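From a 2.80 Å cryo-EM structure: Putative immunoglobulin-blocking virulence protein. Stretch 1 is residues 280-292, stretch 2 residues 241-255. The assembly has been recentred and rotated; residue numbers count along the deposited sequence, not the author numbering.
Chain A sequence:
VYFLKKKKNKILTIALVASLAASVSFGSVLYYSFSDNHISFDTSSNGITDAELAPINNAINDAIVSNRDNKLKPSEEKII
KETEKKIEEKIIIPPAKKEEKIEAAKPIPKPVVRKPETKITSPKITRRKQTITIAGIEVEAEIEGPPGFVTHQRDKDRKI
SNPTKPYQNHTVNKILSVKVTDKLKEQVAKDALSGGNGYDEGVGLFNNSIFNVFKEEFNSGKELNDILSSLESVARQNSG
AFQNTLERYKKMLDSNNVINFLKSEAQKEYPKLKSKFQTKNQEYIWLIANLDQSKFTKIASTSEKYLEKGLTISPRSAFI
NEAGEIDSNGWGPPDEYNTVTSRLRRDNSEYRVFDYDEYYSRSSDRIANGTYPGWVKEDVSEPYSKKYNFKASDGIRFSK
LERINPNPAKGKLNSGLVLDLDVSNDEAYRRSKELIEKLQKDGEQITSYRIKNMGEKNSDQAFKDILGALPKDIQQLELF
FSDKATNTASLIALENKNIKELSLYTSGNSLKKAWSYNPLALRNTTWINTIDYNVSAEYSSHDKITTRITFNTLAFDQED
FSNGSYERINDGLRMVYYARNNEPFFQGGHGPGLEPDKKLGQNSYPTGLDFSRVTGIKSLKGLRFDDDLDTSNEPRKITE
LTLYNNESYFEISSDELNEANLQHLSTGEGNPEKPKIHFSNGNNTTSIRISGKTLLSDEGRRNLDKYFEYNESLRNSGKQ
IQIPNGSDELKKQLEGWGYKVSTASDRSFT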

ATOM      1  N   LYS A 280     -41.608 -17.950  -1.158  1.00 96.00           N
ATOM      2  CA  LYS A 280     -42.164 -16.586  -1.172  1.00 96.00           C
ATOM      3  C   LYS A 280     -42.013 -15.900  -2.518  1.00 96.00           C
ATOM      4  O   LYS A 280     -42.998 -15.422  -3.053  1.00 96.00           O
ATOM      5  CB  LYS A 280     -41.578 -15.740  -0.033  1.00 96.00           C
ATOM      6  CG  LYS A 280     -42.033 -16.159   1.370  1.00 96.00           C
ATOM      7  CD  LYS A 280     -43.552 -16.065   1.602  1.00 96.00           C
ATOM      8  CE  LYS A 280     -44.308 -17.358   1.281  1.00 96.00           C
ATOM      9  NZ  LYS A 280     -45.749 -17.227   1.500  1.00 96.00           N
ATOM     10  N   ASN A 281     -40.826 -15.935  -3.135  1.00 95.04           N
ATOM     11  CA  ASN A 281     -40.585 -15.359  -4.471  1.00 95.04           C
ATOM     12  C   ASN A 281     -41.495 -15.956  -5.558  1.00 95.04           C
ATOM     13  O   ASN A 281     -42.056 -15.195  -6.332  1.00 95.04           O
ATOM     14  CB  ASN A 281     -39.096 -15.474  -4.862  1.00 95.04           C
ATOM     15  CG  ASN A 281     -38.183 -14.460  -4.180  1.00 95.04           C
ATOM     16  OD1 ASN A 281     -38.571 -13.359  -3.830  1.00 95.04           O
ATOM     17  ND2 ASN A 281     -36.933 -14.789  -3.973  1.00 95.04           N
ATOM     18  N   GLN A 282     -41.692 -17.279  -5.599  1.00 94.46           N
ATOM     19  CA  GLN A 282     -42.624 -17.937  -6.534  1.00 94.46           C
ATOM     20  C   GLN A 282     -44.064 -17.422  -6.385  1.00 94.46           C
ATOM     21  O   GLN A 282     -44.732 -17.206  -7.387  1.00 94.46           O
ATOM     22  CB  GLN A 282     -42.606 -19.462  -6.336  1.00 94.46           C
ATOM     23  CG  GLN A 282     -41.273 -20.072  -6.764  1.00 94.46           C
ATOM     24  CD  GLN A 282     -41.292 -21.600  -6.814  1.00 94.46           C
ATOM     25  OE1 GLN A 282     -41.913 -22.207  -7.669  1.00 94.46           O
ATOM     26  NE2 GLN A 282     -40.604 -22.297  -5.941  1.00 94.46           N
ATOM     27  N   GLU A 283     -44.520 -17.175  -5.158  1.00 94.84           N
ATOM     28  CA  GLU A 283     -45.730 -16.394  -4.892  1.00 94.84           C
ATOM     29  C   GLU A 283     -45.665 -14.983  -5.481  1.00 94.84           C
ATOM     30  O   GLU A 283     -46.456 -14.653  -6.359  1.00 94.84           O
ATOM     31  CB  GLU A 283     -46.054 -16.435  -3.385  1.00 94.84           C
ATOM     32  CG  GLU A 283     -47.027 -15.400  -2.791  1.00 94.84           C
ATOM     33  CD  GLU A 283     -48.451 -15.311  -3.351  1.00 94.84           C
ATOM     34  OE1 GLU A 283     -48.759 -15.838  -4.438  1.00 94.84           O
ATOM     35  OE2 GLU A 283     -49.278 -14.663  -2.672  1.00 94.84           O
ATOM     36  N   TYR A 284     -44.769 -14.101  -5.041  1.00 89.68           N
ATOM     37  CA  TYR A 284     -45.037 -12.680  -5.277  1.00 89.68           C
ATOM     38  C   TYR A 284     -44.581 -12.225  -6.684  1.00 89.68           C
ATOM     39  O   TYR A 284     -45.091 -11.239  -7.204  1.00 89.68           O
ATOM     40  CB  TYR A 284     -44.784 -11.904  -3.966  1.00 89.68           C
ATOM     41  CG  TYR A 284     -43.436 -11.395  -3.495  1.00 89.68           C
ATOM     42  CD1 TYR A 284     -42.447 -12.299  -3.092  1.00 89.68           C
ATOM     43  CD2 TYR A 284     -43.454 -10.165  -2.812  1.00 89.68           C
ATOM     44  CE1 TYR A 284     -41.391 -11.947  -2.235  1.00 89.68           C
ATOM     45  CE2 TYR A 284     -42.443  -9.798  -1.911  1.00 89.68           C
ATOM     46  CZ  TYR A 284     -41.382 -10.677  -1.641  1.00 89.68           C
ATOM     47  OH  TYR A 284     -40.400 -10.325  -0.779  1.00 89.68           O
ATOM     48  N   ILE A 285     -43.842 -13.080  -7.417  1.00 84.49           N
ATOM     49  CA  ILE A 285     -43.755 -13.100  -8.895  1.00 84.49           C
ATOM     50  C   ILE A 285     -45.140 -13.217  -9.561  1.00 84.49           C
ATOM     51  O   ILE A 285     -45.432 -12.549 -10.555  1.00 84.49           O
ATOM     52  CB  ILE A 285     -42.822 -14.253  -9.369  1.00 84.49           C
ATOM     53  CG1 ILE A 285     -41.346 -13.875  -9.119  1.00 84.49           C
ATOM     54  CG2 ILE A 285     -42.997 -14.620 -10.853  1.00 84.49           C
ATOM     55  CD1 ILE A 285     -40.322 -14.984  -9.368  1.00 84.49           C
ATOM     56  N   TRP A 286     -46.025 -14.060  -9.033  1.00 86.63           N
ATOM     57  CA  TRP A 286     -47.375 -14.243  -9.554  1.00 86.63           C
ATOM     58  C   TRP A 286     -48.277 -13.040  -9.251  1.00 86.63           C
ATOM     59  O   TRP A 286     -49.306 -12.880  -9.907  1.00 86.63           O
ATOM     60  CB  TRP A 286     -47.939 -15.589  -9.065  1.00 86.63           C
ATOM     61  CG  TRP A 286     -49.243 -16.040  -9.640  1.00 86.63           C
ATOM     62  CD1 TRP A 286     -49.421 -16.706 -10.800  1.00 86.63           C
ATOM     63  CD2 TRP A 286     -50.576 -15.885  -9.078  1.00 86.63           C
ATOM     64  NE1 TRP A 286     -50.766 -16.860 -11.044  1.00 86.63           N
ATOM     65  CE2 TRP A 286     -51.526 -16.330 -10.035  1.00 86.63           C
ATOM     66  CE3 TRP A 286     -51.080 -15.442  -7.841  1.00 86.63           C
ATOM     67  CZ2 TRP A 286     -52.904 -16.227  -9.825  1.00 86.63           C
ATOM     68  CZ3 TRP A 286     -52.461 -15.417  -7.589  1.00 86.63           C
ATOM     69  CH2 TRP A 286     -53.376 -15.762  -8.591  1.00 86.63           C
ATOM     70  N   LEU A 287     -47.936 -12.141  -8.323  1.00 82.88           N
ATOM     71  CA  LEU A 287     -48.645 -10.863  -8.170  1.00 82.88           C
ATOM     72  C   LEU A 287     -48.264  -9.899  -9.297  1.00 82.88           C
ATOM     73  O   LEU A 287     -49.125  -9.530 -10.078  1.00 82.88           O
ATOM     74  CB  LEU A 287     -48.448 -10.230  -6.778  1.00 82.88           C
ATOM     75  CG  LEU A 287     -49.297 -10.726  -5.602  1.00 82.88           C
ATOM     76  CD1 LEU A 287     -50.775 -10.736  -5.929  1.00 82.88           C
ATOM     77  CD2 LEU A 287     -48.918 -12.098  -5.109  1.00 82.88           C
ATOM     78  N   ILE A 288     -46.993  -9.545  -9.448  1.00 80.91           N
ATOM     79  CA  ILE A 288     -46.524  -8.619 -10.490  1.00 80.91           C
ATOM     80  C   ILE A 288     -46.919  -9.074 -11.901  1.00 80.91           C
ATOM     81  O   ILE A 288     -47.395  -8.258 -12.683  1.00 80.91           O
ATOM     82  CB  ILE A 288     -45.001  -8.360 -10.375  1.00 80.91           C
ATOM     83  CG1 ILE A 288     -44.139  -9.625 -10.537  1.00 80.91           C
ATOM     84  CG2 ILE A 288     -44.703  -7.693  -9.040  1.00 80.91           C
ATOM     85  CD1 ILE A 288     -42.642  -9.450 -10.313  1.00 80.91           C
ATOM     86  N   ALA A 289     -46.836 -10.369 -12.220  1.00 83.36           N
ATOM     87  CA  ALA A 289     -47.258 -10.903 -13.515  1.00 83.36           C
ATOM     88  C   ALA A 289     -48.791 -10.938 -13.741  1.00 83.36           C
ATOM     89  O   ALA A 289     -49.233 -11.376 -14.800  1.00 83.36           O
ATOM     90  CB  ALA A 289     -46.621 -12.272 -13.697  1.00 83.36           C
ATOM     91  N   ASN A 290     -49.611 -10.492 -12.776  1.00 83.54           N
ATOM     92  CA  ASN A 290     -51.075 -10.437 -12.834  1.00 83.54           C
ATOM     93  C   ASN A 290     -51.706  -9.141 -12.278  1.00 83.54           C
ATOM     94  O   ASN A 290     -52.918  -9.100 -12.095  1.00 83.54           O
ATOM     95  CB  ASN A 290     -51.632 -11.649 -12.091  1.00 83.54           C
ATOM     96  CG  ASN A 290     -51.372 -12.979 -12.756  1.00 83.54           C
ATOM     97  OD1 ASN A 290     -52.074 -13.413 -13.644  1.00 83.54           O
ATOM     98  ND2 ASN A 290     -50.415 -13.709 -12.295  1.00 83.54           N
ATOM     99  N   LEU A 291     -50.926  -8.090 -12.003  1.00 84.46           N
ATOM    100  CA  LEU A 291     -51.403  -6.738 -11.682  1.00 84.46           C
ATOM    101  C   LEU A 291     -52.097  -6.108 -12.911  1.00 84.46           C
ATOM    102  O   LEU A 291     -51.595  -6.225 -14.025  1.00 84.46           O
ATOM    103  CB  LEU A 291     -50.191  -5.873 -11.249  1.00 84.46           C
ATOM    104  CG  LEU A 291     -50.134  -5.466  -9.769  1.00 84.46           C
ATOM    105  CD1 LEU A 291     -49.920  -6.634  -8.826  1.00 84.46           C
ATOM    106  CD2 LEU A 291     -49.001  -4.487  -9.516  1.00 84.46           C
ATOM    107  N   ASP A 292     -53.201  -5.384 -12.729  1.00 89.98           N
ATOM    108  CA  ASP A 292     -53.849  -4.580 -13.773  1.00 89.98           C
ATOM    109  C   ASP A 292     -53.422  -3.101 -13.771  1.00 89.98           C
ATOM    110  O   ASP A 292     -53.766  -2.322 -12.884  1.00 89.98           O
ATOM    111  CB  ASP A 292     -55.385  -4.759 -13.782  1.00 89.98           C
ATOM    112  CG  ASP A 292     -56.146  -4.639 -12.448  1.00 89.98           C
ATOM    113  OD1 ASP A 292     -55.585  -4.948 -11.374  1.00 89.98           O
ATOM    114  OD2 ASP A 292     -57.374  -4.395 -12.487  1.00 89.98           O
TER
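Stretch 2 241-255: AFQNTLERYKKMLDS

Stretch 2 lies across stretch 1 as an almost perpendicular helix-on-helix packing held by apolar side chains, with no hydrogen bond or salt bridge passing between the two. The helix of residues 280-288 and the one that runs through 253 in stretch 2 cross at 96°, their axes 10.6 Å apart at closest approach, and the contact buries 591 Å². After Ala 241, Phe 242 is extended, and the chain turns through Gln 243, whose phi is positive, then winds into its helix and leaves helical geometry at Asp 254.

Helices crossing this steeply share a compact patch, and here Leu 253 fills much of it. Its CD2 lies 3.4 Å from Tyr 284 CD2 and its CD1 3.4 Å from Leu 287 CB; both reach Ile 288 CG2, CD1 at 3.5 Å and CD2 at 3.6 Å, so one branched side chain serves three residues of the facing helix. One turn earlier, Tyr 249 offers a ring face to Ile 288: CG2 stands 3.9 Å from the ring centroid, a CH-pi contact, and 3.5 Å from Tyr 249 CG. Beyond the first helix, Leu 291 adds a looser touch, its CD2 4.4 Å from Tyr 249 CD1.

Tyr 284, chi1 in p, carries the largest buried area of either stretch. Leu 246 CD1 lies over one face of the ring, 4.3 Å from Tyr 284 CE2, and Tyr 284 OH comes within 3.5 Å of Lys 250 CE. That lysine's charge is answered within its own stretch, where NZ forms a salt bridge with Asp 254 OD2 at 2.8 Å.

The loop before the helix adds Phe 242, chi1 in t, pointing toward stretch 1; its CE2 packs 3.9 Å from Ile 285 CG1, and Asn 281 OD1 meets the ring edge 3.7 Å from CE1. Mainly apolar packing joins the stretches.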

ATOM      1  N   ALA A 241     -31.000  -7.809 -10.808  1.00 79.77           N
ATOM      2  CA  ALA A 241     -32.042  -7.119 -11.575  1.00 79.77           C
ATOM      3  C   ALA A 241     -33.447  -7.380 -11.006  1.00 79.77           C
ATOM      4  O   ALA A 241     -34.223  -6.458 -10.751  1.00 79.77           O
ATOM      5  CB  ALA A 241     -31.905  -7.512 -13.030  1.00 79.77           C
ATOM      6  N   PHE A 242     -33.770  -8.638 -10.723  1.00 80.04           N
ATOM      7  CA  PHE A 242     -34.739  -8.931  -9.676  1.00 80.04           C
ATOM      8  C   PHE A 242     -34.094  -8.558  -8.323  1.00 80.04           C
ATOM      9  O   PHE A 242     -32.883  -8.377  -8.248  1.00 80.04           O
ATOM     10  CB  PHE A 242     -35.154 -10.391  -9.796  1.00 80.04           C
ATOM     11  CG  PHE A 242     -36.315 -10.786  -8.915  1.00 80.04           C
ATOM     12  CD1 PHE A 242     -36.078 -11.410  -7.679  1.00 80.04           C
ATOM     13  CD2 PHE A 242     -37.635 -10.567  -9.341  1.00 80.04           C
ATOM     14  CE1 PHE A 242     -37.156 -11.835  -6.894  1.00 80.04           C
ATOM     15  CE2 PHE A 242     -38.710 -10.992  -8.549  1.00 80.04           C
ATOM     16  CZ  PHE A 242     -38.468 -11.642  -7.335  1.00 80.04           C
ATOM     17  N   GLN A 243     -34.858  -8.357  -7.250  1.00 80.56           N
ATOM     18  CA  GLN A 243     -34.322  -7.719  -6.027  1.00 80.56           C
ATOM     19  C   GLN A 243     -33.704  -6.318  -6.278  1.00 80.56           C
ATOM     20  O   GLN A 243     -32.838  -5.842  -5.543  1.00 80.56           O
ATOM     21  CB  GLN A 243     -33.384  -8.694  -5.284  1.00 80.56           C
ATOM     22  CG  GLN A 243     -33.344  -8.461  -3.770  1.00 80.56           C
ATOM     23  CD  GLN A 243     -34.606  -8.964  -3.086  1.00 80.56           C
ATOM     24  OE1 GLN A 243     -34.909 -10.146  -3.080  1.00 80.56           O
ATOM     25  NE2 GLN A 243     -35.391  -8.116  -2.480  1.00 80.56           N
ATOM     26  N   ASN A 244     -34.155  -5.659  -7.349  1.00 79.90           N
ATOM     27  CA  ASN A 244     -33.889  -4.262  -7.681  1.00 79.90           C
ATOM     28  C   ASN A 244     -35.142  -3.661  -8.338  1.00 79.90           C
ATOM     29  O   ASN A 244     -35.645  -2.627  -7.912  1.00 79.90           O
ATOM     30  CB  ASN A 244     -32.636  -4.211  -8.571  1.00 79.90           C
ATOM     31  CG  ASN A 244     -32.121  -2.823  -8.899  1.00 79.90           C
ATOM     32  OD1 ASN A 244     -32.802  -1.820  -8.784  1.00 79.90           O
ATOM     33  ND2 ASN A 244     -30.892  -2.721  -9.319  1.00 79.90           N
ATOM     34  N   THR A 245     -35.726  -4.378  -9.303  1.00 77.07           N
ATOM     35  CA  THR A 245     -37.095  -4.149  -9.801  1.00 77.07           C
ATOM     36  C   THR A 245     -38.181  -4.632  -8.838  1.00 77.07           C
ATOM     37  O   THR A 245     -39.211  -3.987  -8.736  1.00 77.07           O
ATOM     38  CB  THR A 245     -37.338  -4.829 -11.149  1.00 77.07           C
ATOM     39  OG1 THR A 245     -36.990  -6.185 -11.070  1.00 77.07           O
ATOM     40  CG2 THR A 245     -36.555  -4.197 -12.280  1.00 77.07           C
ATOM     41  N   LEU A 246     -37.979  -5.719  -8.082  1.00 77.22           N
ATOM     42  CA  LEU A 246     -38.948  -6.245  -7.102  1.00 77.22           C
ATOM     43  C   LEU A 246     -39.408  -5.172  -6.109  1.00 77.22           C
ATOM     44  O   LEU A 246     -40.607  -5.042  -5.873  1.00 77.22           O
ATOM     45  CB  LEU A 246     -38.342  -7.464  -6.376  1.00 77.22           C
ATOM     46  CG  LEU A 246     -39.144  -8.033  -5.185  1.00 77.22           C
ATOM     47  CD1 LEU A 246     -40.539  -8.509  -5.557  1.00 77.22           C
ATOM     48  CD2 LEU A 246     -38.412  -9.194  -4.558  1.00 77.22           C
ATOM     49  N   GLU A 247     -38.485  -4.363  -5.603  1.00 78.21           N
ATOM     50  CA  GLU A 247     -38.739  -3.297  -4.639  1.00 78.21           C
ATOM     51  C   GLU A 247     -39.799  -2.297  -5.119  1.00 78.21           C
ATOM     52  O   GLU A 247     -40.558  -1.769  -4.305  1.00 78.21           O
ATOM     53  CB  GLU A 247     -37.428  -2.557  -4.338  1.00 78.21           C
ATOM     54  CG  GLU A 247     -36.498  -3.217  -3.308  1.00 78.21           C
ATOM     55  CD  GLU A 247     -35.928  -4.604  -3.648  1.00 78.21           C
ATOM     56  OE1 GLU A 247     -35.935  -5.016  -4.823  1.00 78.21           O
ATOM     57  OE2 GLU A 247     -35.462  -5.292  -2.717  1.00 78.21           O
ATOM     58  N   ARG A 248     -39.909  -2.061  -6.430  1.00 70.05           N
ATOM     59  CA  ARG A 248     -40.834  -1.088  -7.020  1.00 70.05           C
ATOM     60  C   ARG A 248     -42.305  -1.472  -6.881  1.00 70.05           C
ATOM     61  O   ARG A 248     -43.179  -0.619  -6.954  1.00 70.05           O
ATOM     62  CB  ARG A 248     -40.503  -0.909  -8.497  1.00 70.05           C
ATOM     63  CG  ARG A 248     -39.057  -0.481  -8.764  1.00 70.05           C
ATOM     64  CD  ARG A 248     -38.810  -0.344 -10.259  1.00 70.05           C
ATOM     65  NE  ARG A 248     -39.633   0.723 -10.829  1.00 70.05           N
ATOM     66  CZ  ARG A 248     -39.694   1.085 -12.085  1.00 70.05           C
ATOM     67  NH1 ARG A 248     -39.072   0.465 -13.026  1.00 70.05           N
ATOM     68  NH2 ARG A 248     -40.385   2.123 -12.390  1.00 70.05           N
ATOM     69  N   TYR A 249     -42.575  -2.753  -6.668  1.00 74.23           N
ATOM     70  CA  TYR A 249     -43.897  -3.303  -6.370  1.00 74.23           C
ATOM     71  C   TYR A 249     -44.059  -3.683  -4.893  1.00 74.23           C
ATOM     72  O   TYR A 249     -45.172  -3.653  -4.386  1.00 74.23           O
ATOM     73  CB  TYR A 249     -44.151  -4.522  -7.263  1.00 74.23           C
ATOM     74  CG  TYR A 249     -43.738  -4.367  -8.712  1.00 74.23           C
ATOM     75  CD1 TYR A 249     -44.616  -3.814  -9.661  1.00 74.23           C
ATOM     76  CD2 TYR A 249     -42.445  -4.759  -9.098  1.00 74.23           C
ATOM     77  CE1 TYR A 249     -44.183  -3.621 -10.985  1.00 74.23           C
ATOM     78  CE2 TYR A 249     -42.015  -4.577 -10.420  1.00 74.23           C
ATOM     79  CZ  TYR A 249     -42.875  -3.988 -11.361  1.00 74.23           C
ATOM     80  OH  TYR A 249     -42.438  -3.788 -12.623  1.00 74.23           O
ATOM     81  N   LYS A 250     -42.973  -4.038  -4.190  1.00 80.33           N
ATOM     82  CA  LYS A 250     -42.964  -4.777  -2.908  1.00 80.33           C
ATOM     83  C   LYS A 250     -43.831  -4.168  -1.801  1.00 80.33           C
ATOM     84  O   LYS A 250     -44.556  -4.887  -1.129  1.00 80.33           O
ATOM     85  CB  LYS A 250     -41.519  -4.950  -2.425  1.00 80.33           C
ATOM     86  CG  LYS A 250     -41.372  -5.982  -1.329  1.00 80.33           C
ATOM     87  CD  LYS A 250     -40.081  -6.001  -0.599  1.00 80.33           C
ATOM     88  CE  LYS A 250     -39.945  -7.095   0.454  1.00 80.33           C
ATOM     89  NZ  LYS A 250     -40.707  -6.822   1.684  1.00 80.33           N
ATOM     90  N   LYS A 251     -43.834  -2.841  -1.676  1.00 84.22           N
ATOM     91  CA  LYS A 251     -44.672  -2.082  -0.724  1.00 84.22           C
ATOM     92  C   LYS A 251     -46.182  -2.276  -0.928  1.00 84.22           C
ATOM     93  O   LYS A 251     -46.929  -2.218   0.038  1.00 84.22           O
ATOM     94  CB  LYS A 251     -44.309  -0.589  -0.804  1.00 84.22           C
ATOM     95  CG  LYS A 251     -42.869  -0.300  -0.355  1.00 84.22           C
ATOM     96  CD  LYS A 251     -42.570   1.202  -0.346  1.00 84.22           C
ATOM     97  CE  LYS A 251     -41.100   1.438  -0.005  1.00 84.22           C
ATOM     98  NZ  LYS A 251     -40.755   2.877   0.094  1.00 84.22           N
ATOM     99  N   MET A 252     -46.622  -2.538  -2.157  1.00 89.35           N
ATOM    100  CA  MET A 252     -47.964  -3.026  -2.499  1.00 89.35           C
ATOM    101  C   MET A 252     -48.064  -4.559  -2.408  1.00 89.35           C
ATOM    102  O   MET A 252     -49.053  -5.093  -1.926  1.00 89.35           O
ATOM    103  CB  MET A 252     -48.324  -2.484  -3.894  1.00 89.35           C
ATOM    104  CG  MET A 252     -49.538  -3.125  -4.577  1.00 89.35           C
ATOM    105  SD  MET A 252     -51.072  -3.182  -3.632  1.00 89.35           S
ATOM    106  CE  MET A 252     -51.360  -1.436  -3.347  1.00 89.35           C
ATOM    107  N   LEU A 253     -47.028  -5.264  -2.863  1.00 87.10           N
ATOM    108  CA  LEU A 253     -46.982  -6.714  -3.071  1.00 87.10           C
ATOM    109  C   LEU A 253     -47.108  -7.511  -1.768  1.00 87.10           C
ATOM    110  O   LEU A 253     -47.725  -8.568  -1.759  1.00 87.10           O
ATOM    111  CB  LEU A 253     -45.650  -7.026  -3.778  1.00 87.10           C
ATOM    112  CG  LEU A 253     -45.700  -8.037  -4.916  1.00 87.10           C
ATOM    113  CD1 LEU A 253     -46.585  -7.528  -6.042  1.00 87.10           C
ATOM    114  CD2 LEU A 253     -44.288  -8.240  -5.468  1.00 87.10           C
ATOM    115  N   ASP A 254     -46.547  -7.007  -0.670  1.00 91.82           N
ATOM    116  CA  ASP A 254     -46.820  -7.526   0.674  1.00 91.82           C
ATOM    117  C   ASP A 254     -48.266  -7.189   1.057  1.00 91.82           C
ATOM    118  O   ASP A 254     -48.595  -6.016   1.218  1.00 91.82           O
ATOM    119  CB  ASP A 254     -45.822  -6.950   1.683  1.00 91.82           C
ATOM    120  CG  ASP A 254     -44.386  -7.413   1.457  1.00 91.82           C
ATOM    121  OD1 ASP A 254     -44.168  -8.536   0.957  1.00 91.82           O
ATOM    122  OD2 ASP A 254     -43.458  -6.676   1.853  1.00 91.82           O
ATOM    123  N   SER A 255     -49.124  -8.210   1.185  1.00 98.28           N
ATOM    124  CA  SER A 255     -50.583  -8.103   1.057  1.00 98.28           C
ATOM    125  C   SER A 255     -51.245  -6.932   1.782  1.00 98.28           C
ATOM    126  O   SER A 255     -52.074  -6.235   1.196  1.00 98.28           O
ATOM    127  CB  SER A 255     -51.203  -9.415   1.531  1.00 98.28           C
ATOM    128  OG  SER A 255     -52.598  -9.355   1.568  1.00 98.28           O
TER